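PDB 3CEX: DinB-like domain-containing protein from Enterococcus faecalis, which is of unknown function but belongs to the DinB superfamily of helical-bundle proteins, whose better-known relatives include metal-dependent enzymes. Local coordinates for residues A[35-40]-A[167-172]; A[45-50]-A[160-165]. All blocks are in the same frame, centred on the assembly; numbering follows the deposited sequence.

Interaction 1. Residues A[35-40]-A[167-172]; sequences TMPAPL and RLVIGK. With ACY (acetic acid), chain C.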
# COMPACT_ATOMS: atom_id res chain seq x y z
N THR A 35 4.36 -12.05 -17.06
CA THR A 35 4.42 -13.38 -16.50
C THR A 35 3.69 -13.46 -15.18
O THR A 35 4.02 -12.72 -14.22
CB THR A 35 5.85 -13.85 -16.31
OG1 THR A 35 6.47 -13.92 -17.60
CG2 THR A 35 5.92 -15.24 -15.62
N MSE A 36 2.71 -14.37 -15.09
CA MSE A 36 2.05 -14.56 -13.79
C MSE A 36 2.61 -15.81 -13.14
O MSE A 36 2.52 -16.90 -13.71
CB MSE A 36 0.51 -14.44 -13.89
CG MSE A 36 -0.28 -15.58 -14.32
SE MSE A 36 -2.20 -15.06 -14.10
CE MSE A 36 -2.52 -15.49 -12.23
N PRO A 37 3.32 -15.65 -12.00
CA PRO A 37 4.03 -16.78 -11.42
C PRO A 37 3.19 -17.90 -10.77
O PRO A 37 3.72 -18.97 -10.49
CB PRO A 37 5.01 -16.13 -10.41
CG PRO A 37 4.51 -14.79 -10.15
CD PRO A 37 3.56 -14.40 -11.25
N ALA A 38 1.89 -17.68 -10.57
CA ALA A 38 1.03 -18.67 -9.90
C ALA A 38 -0.42 -18.26 -10.09
O ALA A 38 -0.70 -17.10 -10.36
CB ALA A 38 1.36 -18.78 -8.39
N PRO A 39 -1.36 -19.22 -9.96
CA PRO A 39 -2.78 -18.88 -10.13
C PRO A 39 -3.28 -17.65 -9.39
O PRO A 39 -4.12 -16.92 -9.93
CB PRO A 39 -3.50 -20.16 -9.66
CG PRO A 39 -2.53 -21.24 -9.98
CD PRO A 39 -1.16 -20.67 -9.75
N LEU A 40 -2.76 -17.40 -8.18
CA LEU A 40 -3.24 -16.33 -7.30
C LEU A 40 -2.25 -15.18 -7.17
O LEU A 40 -2.49 -14.27 -6.39
CB LEU A 40 -3.56 -16.89 -5.89
CG LEU A 40 -4.49 -18.11 -5.82
CD1 LEU A 40 -4.67 -18.67 -4.41
CD2 LEU A 40 -5.83 -17.75 -6.44
N ARG A 167 10.06 -10.12 -7.70
CA ARG A 167 11.00 -11.01 -7.02
C ARG A 167 10.81 -12.47 -7.40
O ARG A 167 11.78 -13.18 -7.63
CB ARG A 167 10.96 -10.82 -5.49
CG ARG A 167 11.48 -9.44 -5.06
CD ARG A 167 11.24 -9.16 -3.60
NE ARG A 167 11.76 -7.86 -3.18
CZ ARG A 167 11.80 -7.42 -1.92
NH1 ARG A 167 11.40 -8.20 -0.91
NH2 ARG A 167 12.26 -6.21 -1.64
N LEU A 168 9.56 -12.90 -7.50
CA LEU A 168 9.26 -14.28 -7.89
C LEU A 168 9.61 -14.55 -9.34
O LEU A 168 10.02 -15.66 -9.68
CB LEU A 168 7.77 -14.58 -7.67
CG LEU A 168 7.28 -14.52 -6.23
CD1 LEU A 168 5.78 -14.56 -6.16
CD2 LEU A 168 7.91 -15.69 -5.46
N VAL A 169 9.47 -13.54 -10.19
CA VAL A 169 9.64 -13.75 -11.62
C VAL A 169 11.10 -13.64 -12.05
O VAL A 169 11.59 -14.45 -12.85
CB VAL A 169 8.75 -12.78 -12.46
CG1 VAL A 169 9.07 -12.89 -13.95
CG2 VAL A 169 7.25 -13.05 -12.19
N ILE A 170 11.80 -12.64 -11.53
CA ILE A 170 13.20 -12.41 -11.92
C ILE A 170 14.24 -12.66 -10.83
O ILE A 170 15.41 -12.41 -11.05
CB ILE A 170 13.39 -10.98 -12.55
CG1 ILE A 170 13.43 -9.88 -11.50
CG2 ILE A 170 12.26 -10.67 -13.54
CD1 ILE A 170 13.78 -8.50 -12.09
N GLY A 171 13.81 -13.10 -9.65
CA GLY A 171 14.73 -13.44 -8.56
C GLY A 171 15.46 -12.29 -7.89
O GLY A 171 16.46 -12.48 -7.21
N LYS A 172 14.97 -11.08 -8.09
CA LYS A 172 15.61 -9.93 -7.46
C LYS A 172 14.64 -8.78 -7.36
O LYS A 172 13.57 -8.74 -7.99
CB LYS A 172 16.88 -9.50 -8.24
CG LYS A 172 16.61 -8.96 -9.65
CD LYS A 172 17.89 -8.73 -10.45
CE LYS A 172 17.64 -7.74 -11.61
NZ LYS A 172 17.27 -6.35 -11.15
OXT LYS A 172 14.92 -7.89 -6.58
C ACY C . 12.37 -3.20 -3.53
O ACY C . 11.88 -2.57 -4.52
OXT ACY C . 12.83 -4.38 -3.62
CH3 ACY C . 12.41 -2.54 -2.16

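Interaction 2. Residues A[45-50]-A[160-165]; sequences TWLMWH and GQAVYT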
# COMPACT_ATOMS: atom_id res chain seq x y z
N THR A 45 2.22 -6.75 -15.15
CA THR A 45 1.34 -6.15 -16.16
C THR A 45 -0.11 -6.08 -15.65
O THR A 45 -0.74 -5.01 -15.72
CB THR A 45 1.36 -6.90 -17.48
OG1 THR A 45 2.64 -6.77 -18.09
CG2 THR A 45 0.28 -6.36 -18.45
N TRP A 46 -0.62 -7.19 -15.11
CA TRP A 46 -2.01 -7.17 -14.55
C TRP A 46 -2.16 -6.14 -13.42
O TRP A 46 -3.14 -5.39 -13.38
CB TRP A 46 -2.42 -8.55 -14.06
CG TRP A 46 -3.90 -8.66 -13.70
CD1 TRP A 46 -4.88 -9.21 -14.48
CD2 TRP A 46 -4.56 -8.22 -12.49
NE1 TRP A 46 -6.08 -9.15 -13.86
CE2 TRP A 46 -5.93 -8.54 -12.64
CE3 TRP A 46 -4.13 -7.61 -11.31
CZ2 TRP A 46 -6.89 -8.27 -11.63
CZ3 TRP A 46 -5.09 -7.31 -10.31
CH2 TRP A 46 -6.45 -7.63 -10.49
N LEU A 47 -1.19 -6.11 -12.51
CA LEU A 47 -1.23 -5.20 -11.35
C LEU A 47 -1.23 -3.73 -11.75
O LEU A 47 -1.99 -2.93 -11.20
CB LEU A 47 -0.05 -5.48 -10.40
CG LEU A 47 -0.21 -6.82 -9.67
CD1 LEU A 47 1.10 -7.30 -9.06
CD2 LEU A 47 -1.32 -6.68 -8.56
N MSE A 48 -0.39 -3.37 -12.70
CA MSE A 48 -0.33 -1.98 -13.19
C MSE A 48 -1.54 -1.60 -14.00
O MSE A 48 -2.07 -0.54 -13.83
CB MSE A 48 0.91 -1.76 -14.05
CG MSE A 48 2.07 -1.43 -13.28
SE MSE A 48 3.62 -0.86 -14.31
CE MSE A 48 3.41 1.02 -14.59
N TRP A 49 -1.99 -2.47 -14.89
CA TRP A 49 -3.22 -2.23 -15.64
C TRP A 49 -4.40 -2.10 -14.68
O TRP A 49 -5.22 -1.16 -14.78
CB TRP A 49 -3.47 -3.39 -16.60
CG TRP A 49 -4.85 -3.39 -17.14
CD1 TRP A 49 -5.32 -2.64 -18.18
CD2 TRP A 49 -5.97 -4.17 -16.67
NE1 TRP A 49 -6.63 -2.90 -18.37
CE2 TRP A 49 -7.06 -3.84 -17.47
CE3 TRP A 49 -6.15 -5.12 -15.64
CZ2 TRP A 49 -8.32 -4.43 -17.31
CZ3 TRP A 49 -7.36 -5.68 -15.47
CH2 TRP A 49 -8.45 -5.34 -16.30
N HIS A 50 -4.49 -3.02 -13.71
CA HIS A 50 -5.60 -2.99 -12.77
C HIS A 50 -5.62 -1.74 -11.92
O HIS A 50 -6.67 -1.19 -11.70
CB HIS A 50 -5.61 -4.20 -11.84
CG HIS A 50 -6.48 -4.00 -10.63
ND1 HIS A 50 -7.83 -4.21 -10.66
CD2 HIS A 50 -6.19 -3.56 -9.38
CE1 HIS A 50 -8.34 -3.93 -9.46
NE2 HIS A 50 -7.37 -3.53 -8.67
N GLY A 160 2.97 -2.65 -3.69
CA GLY A 160 3.69 -3.59 -2.87
C GLY A 160 3.66 -4.98 -3.43
O GLY A 160 4.69 -5.67 -3.46
N GLN A 161 2.48 -5.41 -3.89
CA GLN A 161 2.38 -6.76 -4.50
C GLN A 161 3.25 -6.86 -5.74
O GLN A 161 3.84 -7.90 -6.01
CB GLN A 161 0.90 -7.09 -4.80
CG GLN A 161 0.08 -7.34 -3.54
CD GLN A 161 -1.42 -7.52 -3.78
OE1 GLN A 161 -1.90 -7.28 -4.89
NE2 GLN A 161 -2.14 -7.99 -2.75
N ALA A 162 3.34 -5.80 -6.52
CA ALA A 162 4.18 -5.81 -7.75
C ALA A 162 5.65 -6.10 -7.47
O ALA A 162 6.31 -6.78 -8.24
CB ALA A 162 4.05 -4.49 -8.52
N VAL A 163 6.15 -5.58 -6.35
CA VAL A 163 7.52 -5.89 -5.91
C VAL A 163 7.73 -7.38 -5.68
O VAL A 163 8.74 -7.94 -6.11
CB VAL A 163 7.84 -5.14 -4.62
CG1 VAL A 163 9.16 -5.61 -4.04
CG2 VAL A 163 7.83 -3.62 -4.88
N TYR A 164 6.76 -8.01 -5.03
CA TYR A 164 6.80 -9.45 -4.77
C TYR A 164 6.72 -10.29 -6.05
O TYR A 164 7.48 -11.23 -6.21
CB TYR A 164 5.73 -9.82 -3.70
CG TYR A 164 6.26 -9.77 -2.27
CD1 TYR A 164 7.35 -8.99 -1.93
CD2 TYR A 164 5.67 -10.50 -1.26
CE1 TYR A 164 7.87 -8.98 -0.63
CE2 TYR A 164 6.18 -10.50 0.02
CZ TYR A 164 7.29 -9.72 0.33
OH TYR A 164 7.81 -9.70 1.61
N THR A 165 5.80 -9.97 -6.94
CA THR A 165 5.74 -10.68 -8.21
C THR A 165 7.07 -10.55 -8.96
O THR A 165 7.55 -11.51 -9.56
CB THR A 165 4.65 -10.10 -9.10
OG1 THR A 165 3.37 -10.38 -8.54
CG2 THR A 165 4.74 -10.74 -10.52

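Interaction 1. Residues A[35-40]-A[167-172]
Thr35 and Pro37 lie in the loop that leads from helix 30-33 to helix 44-62, and they pack against the C-terminal turn of helix 144-170, the last helix of this DinB-like bundle. The contact is apolar and lies at the surface. Val169 is its centre, with the CA atoms of Pro37 and Val169 6.4 Å apart. Its two methyls divide the work: CG1, anti to the backbone N (chi1 173°), faces CB of Thr35 at 4.1 Å, while CG2 serves the rest of the loop. A branched valine suits this place because one short side chain can touch two loop residues. The rigid ring of Pro37 crosses the valine at about a right angle and also leans on Leu168, with Pro37 CG 4.1 Å from Leu168 CB. The hydroxyl of Thr35 takes no part across the contact, being hydrogen-bonded to the carbonyl of Ala31. Arg167 takes no part in this packing; its NH2 donates a nearly straight bond (167°) to OXT of a bound acetic acid molecule at 2.8 Å, in the guanidinium plane. That molecule, probably from the crystallisation liquor, is also bound by Arg166 NH1, and Arg167 NH1 reaches the carbonyl of Leu40 of the second subunit. On the loop side, CG2 of Val169 stands 3.8 Å from Thr35 O and equally far from Pro37 CG.

Interaction 2. Residues A[45-50]-A[160-165]
Leu47 reaches from helix 44-62 to helix 144-170 and supplies nearly all of the first helix's share in this buried contact. The tight part lies at Ala162, where Leu47 CD1 comes within 3.7 Å of Ala162 CA and 4.1 Å of its CB. With CG beside the backbone N (chi1 -70°), the leucine extends toward the facing helix, and the small alanine lets the methyl approach the helix backbone itself. At the looser edge Thr165 only grazes the methyl, OG1 3.9 Å from Leu47 CD1, and its hydrogen bond goes to the carbonyl of Lys42, which satisfies a buried hydroxyl. Gln161 crosses the leucine at about a right angle, its OE1 3.8 Å from Leu47 CD2. Its NE2 bonds to the carbonyl of Gly160 of the second subunit, and a bound glycerol, probably from the crystallisation liquor, lies about 5 Å from this side chain. Leu47 also packs on Tyr164 of that subunit, whereas Phe21 of helix 8-25 covers Ala162. The axes of segments 45-50 and 160-165 pass 9.7 Å apart, with 165° between their directions, as expected for the up-down-down-up four-helix bundle of the DinB superfamily, whose second and fourth long helices run antiparallel.

In the fold
Both interactions use helix 144-170, interaction 2 within the bundle and interaction 1 at its C-terminal end, their centres about 10 Å apart. Interaction 2 is a buried helix-to-helix contact; interaction 1 is a surface contact between a loop and a helix end, about 20 Å from the centre of the chain. They join where Pro37 CD lies 3.9 Å from Thr165 CG2, so the loop packing runs on into the bundle. Apolar packing carries both, but proline and threonine of a loop meet valine and leucine at the periphery, whereas one leucine meets an alanine flanked by a glutamine and a threonine inside. The polar groups nearby turn to other partners, and both regions touch the second subunit.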